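Local atomic coordinates of ribosomal RNA small subunit methyltransferase D (Haemophilus influenzae, PDB entry 2IFT), a protein that probably methylates guanine 966 of 16S ribosomal RNA at N2 within the assembled 30S particle, using S-adenosyl-L-methionine as the methyl donor. Residues Leu67-Leu72 and Val79-Leu84; Phe116-Gln121 and Ile144-Glu149; Leu131-Pro134 and Leu139-Gln142. All coordinates share one frame; numbering follows the deposited sequence.

How the contacts relate
From the N terminus, contact 1 comes first: it closes the short loop between helix 66-73 and strand 78-82, inside the beta-alpha-beta unit that begins with strand 56-59. Further along, contact 2 opens at 116-121, just after helix 113-116, and shuts a longer loop when the chain returns as the end of helix 139-149. Contact 3 is nested inside that loop, folding residues 131-134 at the end of strand 126-131 against the start of the same helix. Contact 1 lies on the other face of the central sheet from contacts 2 and 3. Leu-82, on the far face of strand 78-82, touches Phe-116, Leu-67 meets Asp-132, and Leu-131 packs on Leu-147.

Contact 1. Residues Leu67-Leu72 and Val79-Leu84; sequences LGFEAL and VTFLEL
Phe-81 and Val-79 press against Gly-68 and Leu-72 in a buried, apolar helix-on-sheet contact, within the beta-alpha-beta crossover formed by strand 56-59, helix 66-73 and strand 78-82. This is the first such unit of a Rossmann-like class I methyltransferase fold. Helix and strand segments run nearly antiparallel, with their axes 8.7 Å apart. Gly-68 sets the depth of the packing: it has no side chain, and Phe-81 CE2 comes within 3.7 Å of its CA. Val-79 suits the strand because its two branches divide the work. CG1 stands anti to the backbone N (chi1 178°), above one face of the Phe-81 ring, offset toward its rim, and near Gly-68 CA, whereas CG2 meets Ala-71 CB at 3.8 Å and also touches Leu-72. The small alanine admits this methyl close to the helix. Leu-72 straddles both strand residues: its CG and CD2 lie on Val-79 CG2, and its CD1 abuts the Phe-81 edge in the ring plane, 3.8 Å from CZ. Phe-69 starts out away from the strand, but chi1 of -73° swings its ring back until Phe-81 CE2 sits over one of its faces; the two planes are inclined at 46°. Leu-96 of helix 86-98 touches Phe-69, Leu-72 and Phe-81, extending this core. Gly-68 O, brushed by Val-79 CG2, accepts the helical bond from Leu-72 N at 2.9 Å. Gly-68 N pairs with Asp-59 OD2, and the backbones of Val-79 and Phe-81 with strand 106-109, so what joins the two segments is shape and apolar burial.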
ATOM      1  N   LEU A  67       0.025  -5.505   4.669  1.00 21.90           N
ATOM      2  CA  LEU A  67       1.029  -4.546   4.197  1.00 21.27           C
ATOM      3  C   LEU A  67       1.093  -3.292   5.070  1.00 20.20           C
ATOM      4  O   LEU A  67       2.175  -2.882   5.514  1.00 19.04           O
ATOM      5  CB  LEU A  67       0.740  -4.141   2.750  1.00 21.50           C
ATOM      6  CG  LEU A  67       0.892  -5.262   1.714  1.00 26.60           C
ATOM      7  CD1 LEU A  67       0.465  -4.779   0.327  1.00 27.16           C
ATOM      8  CD2 LEU A  67       2.337  -5.729   1.688  1.00 27.13           C
ATOM      9  N   GLY A  68      -0.070  -2.687   5.303  1.00 17.82           N
ATOM     10  CA  GLY A  68      -0.144  -1.480   6.110  1.00 17.28           C
ATOM     11  C   GLY A  68       0.297  -1.666   7.551  1.00 16.92           C
ATOM     12  O   GLY A  68       1.022  -0.833   8.103  1.00 13.86           O
ATOM     13  N   PHE A  69      -0.150  -2.750   8.175  1.00 17.04           N
ATOM     14  CA  PHE A  69       0.243  -3.013   9.554  1.00 20.09           C
ATOM     15  C   PHE A  69       1.755  -3.197   9.587  1.00 21.99           C
ATOM     16  O   PHE A  69       2.429  -2.702  10.490  1.00 23.03           O
ATOM     17  CB  PHE A  69      -0.454  -4.267  10.085  1.00 18.89           C
ATOM     18  CG  PHE A  69      -1.920  -4.072  10.358  1.00 17.98           C
ATOM     19  CD1 PHE A  69      -2.860  -4.954   9.850  1.00 17.87           C
ATOM     20  CD2 PHE A  69      -2.358  -3.011  11.135  1.00 19.63           C
ATOM     21  CE1 PHE A  69      -4.214  -4.779  10.109  1.00 18.25           C
ATOM     22  CE2 PHE A  69      -3.710  -2.828  11.398  1.00 19.45           C
ATOM     23  CZ  PHE A  69      -4.639  -3.715  10.884  1.00 17.59           C
ATOM     24  N   GLU A  70       2.288  -3.893   8.586  1.00 22.04           N
ATOM     25  CA  GLU A  70       3.723  -4.114   8.522  1.00 23.83           C
ATOM     26  C   GLU A  70       4.415  -2.758   8.539  1.00 25.04           C
ATOM     27  O   GLU A  70       5.348  -2.537   9.309  1.00 26.59           O
ATOM     28  CB  GLU A  70       4.087  -4.865   7.247  1.00 25.35           C
ATOM     29  CG  GLU A  70       5.428  -5.560   7.295  1.00 29.33           C
ATOM     30  CD  GLU A  70       5.488  -6.616   8.384  1.00 34.79           C
ATOM     31  OE1 GLU A  70       4.615  -7.520   8.403  1.00 32.96           O
ATOM     32  OE2 GLU A  70       6.414  -6.540   9.223  1.00 37.16           O
ATOM     33  N   ALA A  71       3.948  -1.844   7.692  1.00 24.16           N
ATOM     34  CA  ALA A  71       4.523  -0.506   7.627  1.00 22.70           C
ATOM     35  C   ALA A  71       4.423   0.178   8.987  1.00 22.78           C
ATOM     36  O   ALA A  71       5.348   0.874   9.417  1.00 21.13           O
ATOM     37  CB  ALA A  71       3.804   0.318   6.575  1.00 22.90           C
ATOM     38  N   LEU A  72       3.290  -0.007   9.656  1.00 22.27           N
ATOM     39  CA  LEU A  72       3.104   0.578  10.973  1.00 23.13           C
ATOM     40  C   LEU A  72       4.120  -0.009  11.944  1.00 23.67           C
ATOM     41  O   LEU A  72       4.802   0.720  12.657  1.00 23.57           O
ATOM     42  CB  LEU A  72       1.692   0.312  11.482  1.00 23.72           C
ATOM     43  CG  LEU A  72       0.607   1.206  10.882  1.00 24.40           C
ATOM     44  CD1 LEU A  72      -0.763   0.699  11.301  1.00 24.27           C
ATOM     45  CD2 LEU A  72       0.834   2.647  11.339  1.00 24.97           C
ATOM     46  N   VAL A  79      -0.009   5.564   7.979  1.00 23.83           N
ATOM     47  CA  VAL A  79      -0.565   4.623   7.028  1.00 22.16           C
ATOM     48  C   VAL A  79      -2.061   4.888   6.956  1.00 21.49           C
ATOM     49  O   VAL A  79      -2.732   5.024   7.978  1.00 21.63           O
ATOM     50  CB  VAL A  79      -0.343   3.163   7.457  1.00 21.20           C
ATOM     51  CG1 VAL A  79      -0.995   2.229   6.456  1.00 18.83           C
ATOM     52  CG2 VAL A  79       1.142   2.871   7.563  1.00 19.93           C
ATOM     53  N   THR A  80      -2.564   4.999   5.736  1.00 21.04           N
ATOM     54  CA  THR A  80      -3.975   5.221   5.495  1.00 19.78           C
ATOM     55  C   THR A  80      -4.451   3.959   4.791  1.00 21.83           C
ATOM     56  O   THR A  80      -3.835   3.517   3.816  1.00 22.10           O
ATOM     57  CB  THR A  80      -4.191   6.424   4.581  1.00 19.03           C
ATOM     58  OG1 THR A  80      -3.650   7.586   5.211  1.00 19.07           O
ATOM     59  CG2 THR A  80      -5.671   6.640   4.309  1.00 17.00           C
ATOM     60  N   PHE A  81      -5.524   3.365   5.309  1.00 21.06           N
ATOM     61  CA  PHE A  81      -6.082   2.148   4.735  1.00 20.89           C
ATOM     62  C   PHE A  81      -7.378   2.448   3.987  1.00 20.34           C
ATOM     63  O   PHE A  81      -8.298   3.026   4.555  1.00 20.08           O
ATOM     64  CB  PHE A  81      -6.400   1.118   5.828  1.00 21.08           C
ATOM     65  CG  PHE A  81      -5.235   0.771   6.719  1.00 21.54           C
ATOM     66  CD1 PHE A  81      -4.805   1.656   7.709  1.00 22.52           C
ATOM     67  CD2 PHE A  81      -4.603  -0.464   6.604  1.00 19.48           C
ATOM     68  CE1 PHE A  81      -3.765   1.306   8.579  1.00 23.13           C
ATOM     69  CE2 PHE A  81      -3.565  -0.820   7.463  1.00 21.15           C
ATOM     70  CZ  PHE A  81      -3.147   0.064   8.452  1.00 21.46           C
ATOM     71  N   LEU A  82      -7.432   2.067   2.713  1.00 18.65           N
ATOM     72  CA  LEU A  82      -8.627   2.256   1.901  1.00 17.78           C
ATOM     73  C   LEU A  82      -9.311   0.903   1.748  1.00 18.41           C
ATOM     74  O   LEU A  82      -8.705  -0.069   1.283  1.00 19.50           O
ATOM     75  CB  LEU A  82      -8.263   2.819   0.524  1.00 16.84           C
ATOM     76  CG  LEU A  82      -8.431   4.337   0.399  1.00 16.93           C
ATOM     77  CD1 LEU A  82      -9.912   4.700   0.500  1.00 13.91           C
ATOM     78  CD2 LEU A  82      -7.637   5.039   1.493  1.00 15.73           C
ATOM     79  N   GLU A  83     -10.572   0.836   2.147  1.00 18.64           N
ATOM     80  CA  GLU A  83     -11.310  -0.420   2.079  1.00 20.63           C
ATOM     81  C   GLU A  83     -12.800  -0.192   1.849  1.00 19.05           C
ATOM     82  O   GLU A  83     -13.455   0.464   2.645  1.00 17.86           O
ATOM     83  CB  GLU A  83     -11.085  -1.205   3.377  1.00 20.72           C
ATOM     84  CG  GLU A  83     -11.779  -2.545   3.428  1.00 20.99           C
ATOM     85  CD  GLU A  83     -11.507  -3.384   2.197  1.00 23.26           C
ATOM     86  OE1 GLU A  83     -10.317  -3.681   1.929  1.00 23.19           O
ATOM     87  OE2 GLU A  83     -12.487  -3.745   1.504  1.00 20.64           O
ATOM     88  N   LEU A  84     -13.309  -0.750   0.752  1.00 19.48           N
ATOM     89  CA  LEU A  84     -14.713  -0.628   0.356  1.00 20.81           C
ATOM     90  C   LEU A  84     -15.664  -1.424   1.249  1.00 20.96           C
ATOM     91  O   LEU A  84     -16.693  -0.913   1.692  1.00 19.92           O
ATOM     92  CB  LEU A  84     -14.897  -1.120  -1.084  1.00 20.74           C
ATOM     93  CG  LEU A  84     -16.045  -0.527  -1.911  1.00 23.30           C
ATOM     94  CD1 LEU A  84     -16.449  -1.515  -2.985  1.00 18.83           C
ATOM     95  CD2 LEU A  84     -17.229  -0.192  -1.036  1.00 25.22           C
TER

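Contact 2. Residues Phe116-Gln121 and Ile144-Glu149; sequences FLKQPQ and ISLLCE
Leu-146 and Leu-117 bury the most surface here, where a type I beta turn, Phe-116 to Gln-119, at the end of helix 113-116 meets the last turns of helix 139-149 on one side of the Rossmann-like sheet. The two leucines meet near their backbones: Leu-117 CB lies 3.8 Å from Leu-146 CB. With CG opposite its carbonyl carbon (chi1 -62°), Leu-146 directs its branched end so that it meets Leu-117 CB and Lys-118 CG at once. Deeper in, the tip of Leu-117 turns to Leu-147: Leu-147 CD2 touches both methyls of Leu-117, at 4.1 Å from Leu-117 CD2. Leu-147 itself continues onto Val-129 and Leu-131 of strand 126-131, joining the turn to the core. At the solvent side, Lys-118 CG, the start of an aliphatic stem, rests 4.0 Å from Leu-146 CD2, and the exposed lysine can keep its ammonium group in water. Leu-117 O, beside Leu-146 CB, receives hydrogen bonds from Asn-150 ND2 and Trp-152 NE1, tying the turn to the residues that follow the helix. Gln-121 NE2 reaches back to Gln-119 O at 2.7 Å, a nearly straight bond (N-H...O angle 164°) whose donor stands above the carbonyl plane.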
ATOM      1  N   PHE A 116     -11.986   6.951  -4.506  1.00 15.74           N
ATOM      2  CA  PHE A 116     -11.316   7.843  -3.568  1.00 17.05           C
ATOM      3  C   PHE A 116     -10.213   8.653  -4.261  1.00 17.85           C
ATOM      4  O   PHE A 116     -10.094   9.859  -4.052  1.00 15.64           O
ATOM      5  CB  PHE A 116     -10.707   7.028  -2.413  1.00 16.38           C
ATOM      6  CG  PHE A 116      -9.712   7.793  -1.567  1.00 14.44           C
ATOM      7  CD1 PHE A 116      -8.344   7.587  -1.721  1.00 15.69           C
ATOM      8  CD2 PHE A 116     -10.145   8.676  -0.584  1.00 14.28           C
ATOM      9  CE1 PHE A 116      -7.416   8.245  -0.897  1.00 15.42           C
ATOM     10  CE2 PHE A 116      -9.228   9.342   0.246  1.00 13.46           C
ATOM     11  CZ  PHE A 116      -7.862   9.121   0.087  1.00 13.86           C
ATOM     12  N   LEU A 117      -9.420   7.972  -5.086  1.00 17.66           N
ATOM     13  CA  LEU A 117      -8.312   8.596  -5.800  1.00 18.01           C
ATOM     14  C   LEU A 117      -8.704   9.517  -6.962  1.00 16.68           C
ATOM     15  O   LEU A 117      -7.834  10.112  -7.582  1.00 16.28           O
ATOM     16  CB  LEU A 117      -7.344   7.512  -6.312  1.00 15.22           C
ATOM     17  CG  LEU A 117      -6.621   6.632  -5.277  1.00 15.77           C
ATOM     18  CD1 LEU A 117      -5.804   5.578  -6.000  1.00 11.74           C
ATOM     19  CD2 LEU A 117      -5.712   7.487  -4.392  1.00 15.09           C
ATOM     20  N   LYS A 118      -9.994   9.639  -7.261  1.00 17.83           N
ATOM     21  CA  LYS A 118     -10.425  10.520  -8.357  1.00 19.73           C
ATOM     22  C   LYS A 118     -10.455  11.982  -7.918  1.00 20.58           C
ATOM     23  O   LYS A 118     -10.593  12.883  -8.745  1.00 23.89           O
ATOM     24  CB  LYS A 118     -11.817  10.135  -8.867  1.00 18.48           C
ATOM     25  CG  LYS A 118     -11.889   8.815  -9.599  1.00 21.17           C
ATOM     26  CD  LYS A 118     -13.328   8.506  -9.995  1.00 21.48           C
ATOM     27  CE  LYS A 118     -13.417   7.187 -10.734  1.00 22.92           C
ATOM     28  NZ  LYS A 118     -12.595   7.237 -11.967  1.00 23.57           N
ATOM     29  N   GLN A 119     -10.321  12.212  -6.616  1.00 20.36           N
ATOM     30  CA  GLN A 119     -10.329  13.561  -6.067  1.00 20.04           C
ATOM     31  C   GLN A 119      -8.961  14.248  -6.223  1.00 20.93           C
ATOM     32  O   GLN A 119      -7.997  13.858  -5.571  1.00 21.87           O
ATOM     33  CB  GLN A 119     -10.729  13.487  -4.593  1.00 18.34           C
ATOM     34  CG  GLN A 119     -10.710  14.808  -3.865  1.00 15.32           C
ATOM     35  CD  GLN A 119     -11.085  14.655  -2.413  1.00 16.63           C
ATOM     36  OE1 GLN A 119     -12.270  14.625  -2.054  1.00 15.04           O
ATOM     37  NE2 GLN A 119     -10.077  14.542  -1.564  1.00 15.10           N
ATOM     38  N   PRO A 120      -8.865  15.277  -7.093  1.00 21.24           N
ATOM     39  CA  PRO A 120      -7.616  16.018  -7.339  1.00 20.79           C
ATOM     40  C   PRO A 120      -7.041  16.637  -6.068  1.00 20.49           C
ATOM     41  O   PRO A 120      -7.703  17.433  -5.411  1.00 21.49           O
ATOM     42  CB  PRO A 120      -8.037  17.087  -8.349  1.00 19.99           C
ATOM     43  CG  PRO A 120      -9.134  16.411  -9.119  1.00 21.36           C
ATOM     44  CD  PRO A 120      -9.928  15.733  -8.012  1.00 20.99           C
ATOM     45  N   GLN A 121      -5.812  16.281  -5.721  1.00 17.53           N
ATOM     46  CA  GLN A 121      -5.216  16.815  -4.507  1.00 19.34           C
ATOM     47  C   GLN A 121      -4.349  18.062  -4.723  1.00 20.01           C
ATOM     48  O   GLN A 121      -3.594  18.146  -5.688  1.00 18.64           O
ATOM     49  CB  GLN A 121      -4.401  15.717  -3.810  1.00 19.42           C
ATOM     50  CG  GLN A 121      -5.230  14.511  -3.396  1.00 18.00           C
ATOM     51  CD  GLN A 121      -6.437  14.891  -2.543  1.00 20.16           C
ATOM     52  OE1 GLN A 121      -6.294  15.428  -1.446  1.00 21.75           O
ATOM     53  NE2 GLN A 121      -7.633  14.609  -3.049  1.00 19.57           N
ATOM     54  N   ILE A 144      -3.211   3.282 -10.751  1.00 19.45           N
ATOM     55  CA  ILE A 144      -1.948   3.900 -11.137  1.00 21.25           C
ATOM     56  C   ILE A 144      -2.251   5.225 -11.813  1.00 20.45           C
ATOM     57  O   ILE A 144      -1.732   6.271 -11.428  1.00 20.85           O
ATOM     58  CB  ILE A 144      -1.159   3.020 -12.149  1.00 23.15           C
ATOM     59  CG1 ILE A 144      -0.813   1.671 -11.522  1.00 24.75           C
ATOM     60  CG2 ILE A 144       0.101   3.741 -12.595  1.00 20.30           C
ATOM     61  CD1 ILE A 144      -0.035   1.773 -10.250  1.00 28.48           C
ATOM     62  N   SER A 145      -3.098   5.158 -12.831  1.00 19.40           N
ATOM     63  CA  SER A 145      -3.486   6.332 -13.583  1.00 21.47           C
ATOM     64  C   SER A 145      -3.970   7.458 -12.675  1.00 18.63           C
ATOM     65  O   SER A 145      -3.556   8.599 -12.827  1.00 20.57           O
ATOM     66  CB  SER A 145      -4.578   5.967 -14.589  1.00 23.71           C
ATOM     67  OG  SER A 145      -5.320   7.120 -14.952  1.00 29.96           O
ATOM     68  N   LEU A 146      -4.837   7.134 -11.725  1.00 17.20           N
ATOM     69  CA  LEU A 146      -5.365   8.141 -10.811  1.00 15.94           C
ATOM     70  C   LEU A 146      -4.294   8.734  -9.885  1.00 17.07           C
ATOM     71  O   LEU A 146      -4.268   9.941  -9.650  1.00 14.23           O
ATOM     72  CB  LEU A 146      -6.505   7.536 -10.000  1.00 14.95           C
ATOM     73  CG  LEU A 146      -7.700   7.073 -10.852  1.00 17.84           C
ATOM     74  CD1 LEU A 146      -8.681   6.277  -9.994  1.00 12.49           C
ATOM     75  CD2 LEU A 146      -8.392   8.290 -11.478  1.00 14.00           C
ATOM     76  N   LEU A 147      -3.417   7.891  -9.350  1.00 18.11           N
ATOM     77  CA  LEU A 147      -2.346   8.385  -8.490  1.00 19.43           C
ATOM     78  C   LEU A 147      -1.598   9.486  -9.229  1.00 21.71           C
ATOM     79  O   LEU A 147      -1.372  10.566  -8.688  1.00 22.01           O
ATOM     80  CB  LEU A 147      -1.365   7.262  -8.138  1.00 17.41           C
ATOM     81  CG  LEU A 147      -1.791   6.271  -7.053  1.00 15.46           C
ATOM     82  CD1 LEU A 147      -0.774   5.150  -6.974  1.00 16.50           C
ATOM     83  CD2 LEU A 147      -1.910   6.986  -5.709  1.00 14.03           C
ATOM     84  N   CYS A 148      -1.221   9.198 -10.474  1.00 26.21           N
ATOM     85  CA  CYS A 148      -0.489  10.154 -11.312  1.00 29.76           C
ATOM     86  C   CYS A 148      -1.319  11.363 -11.704  1.00 29.48           C
ATOM     87  O   CYS A 148      -0.875  12.504 -11.599  1.00 28.93           O
ATOM     88  CB  CYS A 148      -0.007   9.477 -12.593  1.00 32.83           C
ATOM     89  SG  CYS A 148       1.578   8.637 -12.452  1.00 48.51           S
ATOM     90  N   GLU A 149      -2.527  11.093 -12.173  1.00 29.88           N
ATOM     91  CA  GLU A 149      -3.432  12.134 -12.616  1.00 30.22           C
ATOM     92  C   GLU A 149      -3.789  13.142 -11.546  1.00 27.19           C
ATOM     93  O   GLU A 149      -3.791  14.336 -11.797  1.00 25.10           O
ATOM     94  CB  GLU A 149      -4.717  11.498 -13.131  1.00 35.06           C
ATOM     95  CG  GLU A 149      -5.133  11.943 -14.514  1.00 43.51           C
ATOM     96  CD  GLU A 149      -5.995  10.900 -15.204  1.00 48.62           C
ATOM     97  OE1 GLU A 149      -7.099  10.598 -14.688  1.00 50.51           O
ATOM     98  OE2 GLU A 149      -5.562  10.374 -16.259  1.00 50.86           O
TER

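Contact 3. Residues Leu131-Pro134 and Leu139-Gln142; sequences LDPP and LAEQ
Leu-131, the last residue of strand 126-131, sends its side chain toward the start of helix 139-149, where its CD1 comes within 4.2 Å of Ala-140 O. A long apolar chain is apt at this buried strand end, since it also packs on Ala-143 and Ile-144 further along the helix. At Asp-132 the chain leaves the sheet; its CB points away from the helix, and its side chain touches Glu-162 of strand 157-164. Asp-132, Pro-133 and Pro-134 belong to the Asp-Pro-Pro-aromatic signature, motif IV of amino-methyltransferases, which in relatives lines the pocket for the target base; a similar role is likely here. Pro-133 carries the centre of the contact. Its CG packs on the first helical turn, lying 3.7 Å from Ala-140 N and 4.0 Å from Ala-140 CB, with Leu-139 CB at the same distance from CG. The small methyl of Ala-140 packs on this ring and also touches Val-161 and Thr-163 of strand 157-164, while Phe-61 touches both Leu-131 and Pro-133. Pro-134 is more exposed. Leu-139 turns its CG beside its own backbone N (chi1 -59°), which carries CD1 to the proline's carbonyl: Pro-134 O lies 4.0 Å from Leu-139 CD1. One water bridges the two backbones: it donates to Pro-134 O at 2.7 Å and accepts from Leu-139 N at 3.0 Å, thereby satisfying a backbone N-H in the first turn of the helix.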
ATOM      1  N   LEU A 131      -0.481  -1.331  -3.890  1.00 17.31           N
ATOM      2  CA  LEU A 131      -1.614  -1.614  -4.762  1.00 19.31           C
ATOM      3  C   LEU A 131      -1.688  -3.100  -5.088  1.00 21.77           C
ATOM      4  O   LEU A 131      -0.973  -3.580  -5.975  1.00 22.28           O
ATOM      5  CB  LEU A 131      -1.491  -0.851  -6.075  1.00 18.35           C
ATOM      6  CG  LEU A 131      -1.621   0.659  -6.063  1.00 18.82           C
ATOM      7  CD1 LEU A 131      -1.406   1.165  -7.466  1.00 19.20           C
ATOM      8  CD2 LEU A 131      -2.988   1.062  -5.548  1.00 18.79           C
ATOM      9  N   ASP A 132      -2.540  -3.828  -4.371  1.00 24.42           N
ATOM     10  CA  ASP A 132      -2.704  -5.251  -4.626  1.00 25.76           C
ATOM     11  C   ASP A 132      -4.186  -5.635  -4.731  1.00 26.80           C
ATOM     12  O   ASP A 132      -4.697  -6.436  -3.953  1.00 26.84           O
ATOM     13  CB  ASP A 132      -2.000  -6.073  -3.543  1.00 26.50           C
ATOM     14  CG  ASP A 132      -2.646  -5.925  -2.179  1.00 30.20           C
ATOM     15  OD1 ASP A 132      -3.068  -4.800  -1.835  1.00 30.24           O
ATOM     16  OD2 ASP A 132      -2.723  -6.937  -1.446  1.00 31.43           O
ATOM     17  N   PRO A 133      -4.895  -5.058  -5.707  1.00 28.03           N
ATOM     18  CA  PRO A 133      -6.312  -5.373  -5.881  1.00 29.99           C
ATOM     19  C   PRO A 133      -6.496  -6.675  -6.660  1.00 32.32           C
ATOM     20  O   PRO A 133      -5.541  -7.238  -7.194  1.00 29.54           O
ATOM     21  CB  PRO A 133      -6.827  -4.178  -6.663  1.00 28.71           C
ATOM     22  CG  PRO A 133      -5.690  -3.890  -7.560  1.00 28.37           C
ATOM     23  CD  PRO A 133      -4.495  -3.973  -6.620  1.00 27.70           C
ATOM     24  N   PRO A 134      -7.738  -7.174  -6.724  1.00 35.02           N
ATOM     25  CA  PRO A 134      -8.010  -8.413  -7.456  1.00 34.35           C
ATOM     26  C   PRO A 134      -7.594  -8.241  -8.911  1.00 34.89           C
ATOM     27  O   PRO A 134      -7.512  -7.116  -9.408  1.00 33.53           O
ATOM     28  CB  PRO A 134      -9.517  -8.577  -7.295  1.00 35.36           C
ATOM     29  CG  PRO A 134      -9.759  -8.005  -5.930  1.00 35.96           C
ATOM     30  CD  PRO A 134      -8.924  -6.738  -5.962  1.00 34.41           C
ATOM     31  N   LEU A 139      -7.698  -3.171 -12.537  1.00 34.04           N
ATOM     32  CA  LEU A 139      -7.887  -2.297 -11.389  1.00 32.62           C
ATOM     33  C   LEU A 139      -6.604  -1.608 -10.933  1.00 31.58           C
ATOM     34  O   LEU A 139      -6.606  -0.409 -10.641  1.00 30.30           O
ATOM     35  CB  LEU A 139      -8.511  -3.087 -10.237  1.00 33.23           C
ATOM     36  CG  LEU A 139      -9.866  -3.677 -10.658  1.00 35.96           C
ATOM     37  CD1 LEU A 139     -10.476  -4.481  -9.525  1.00 35.00           C
ATOM     38  CD2 LEU A 139     -10.797  -2.542 -11.086  1.00 35.95           C
ATOM     39  N   ALA A 140      -5.509  -2.358 -10.871  1.00 28.70           N
ATOM     40  CA  ALA A 140      -4.239  -1.774 -10.469  1.00 27.23           C
ATOM     41  C   ALA A 140      -3.871  -0.689 -11.486  1.00 24.52           C
ATOM     42  O   ALA A 140      -3.347   0.357 -11.119  1.00 22.29           O
ATOM     43  CB  ALA A 140      -3.152  -2.853 -10.413  1.00 23.92           C
ATOM     44  N   GLU A 141      -4.165  -0.941 -12.759  1.00 23.33           N
ATOM     45  CA  GLU A 141      -3.864   0.020 -13.815  1.00 24.32           C
ATOM     46  C   GLU A 141      -4.678   1.299 -13.621  1.00 23.64           C
ATOM     47  O   GLU A 141      -4.154   2.410 -13.754  1.00 22.48           O
ATOM     48  CB  GLU A 141      -4.160  -0.591 -15.178  1.00 24.94           C
ATOM     49  N   GLN A 142      -5.959   1.143 -13.309  1.00 21.96           N
ATOM     50  CA  GLN A 142      -6.819   2.302 -13.080  1.00 23.74           C
ATOM     51  C   GLN A 142      -6.292   3.147 -11.907  1.00 22.73           C
ATOM     52  O   GLN A 142      -6.235   4.379 -11.983  1.00 21.50           O
ATOM     53  CB  GLN A 142      -8.251   1.844 -12.788  1.00 26.13           C
ATOM     54  CG  GLN A 142      -8.953   1.164 -13.967  1.00 30.93           C
ATOM     55  CD  GLN A 142     -10.337   0.635 -13.596  1.00 35.42           C
ATOM     56  OE1 GLN A 142     -11.194   1.387 -13.114  1.00 35.67           O
ATOM     57  NE2 GLN A 142     -10.561  -0.665 -13.819  1.00 35.84           N
TER
HETATM   58  O   HOH W   1      -7.829  -6.154 -11.937  1.00 32.65           O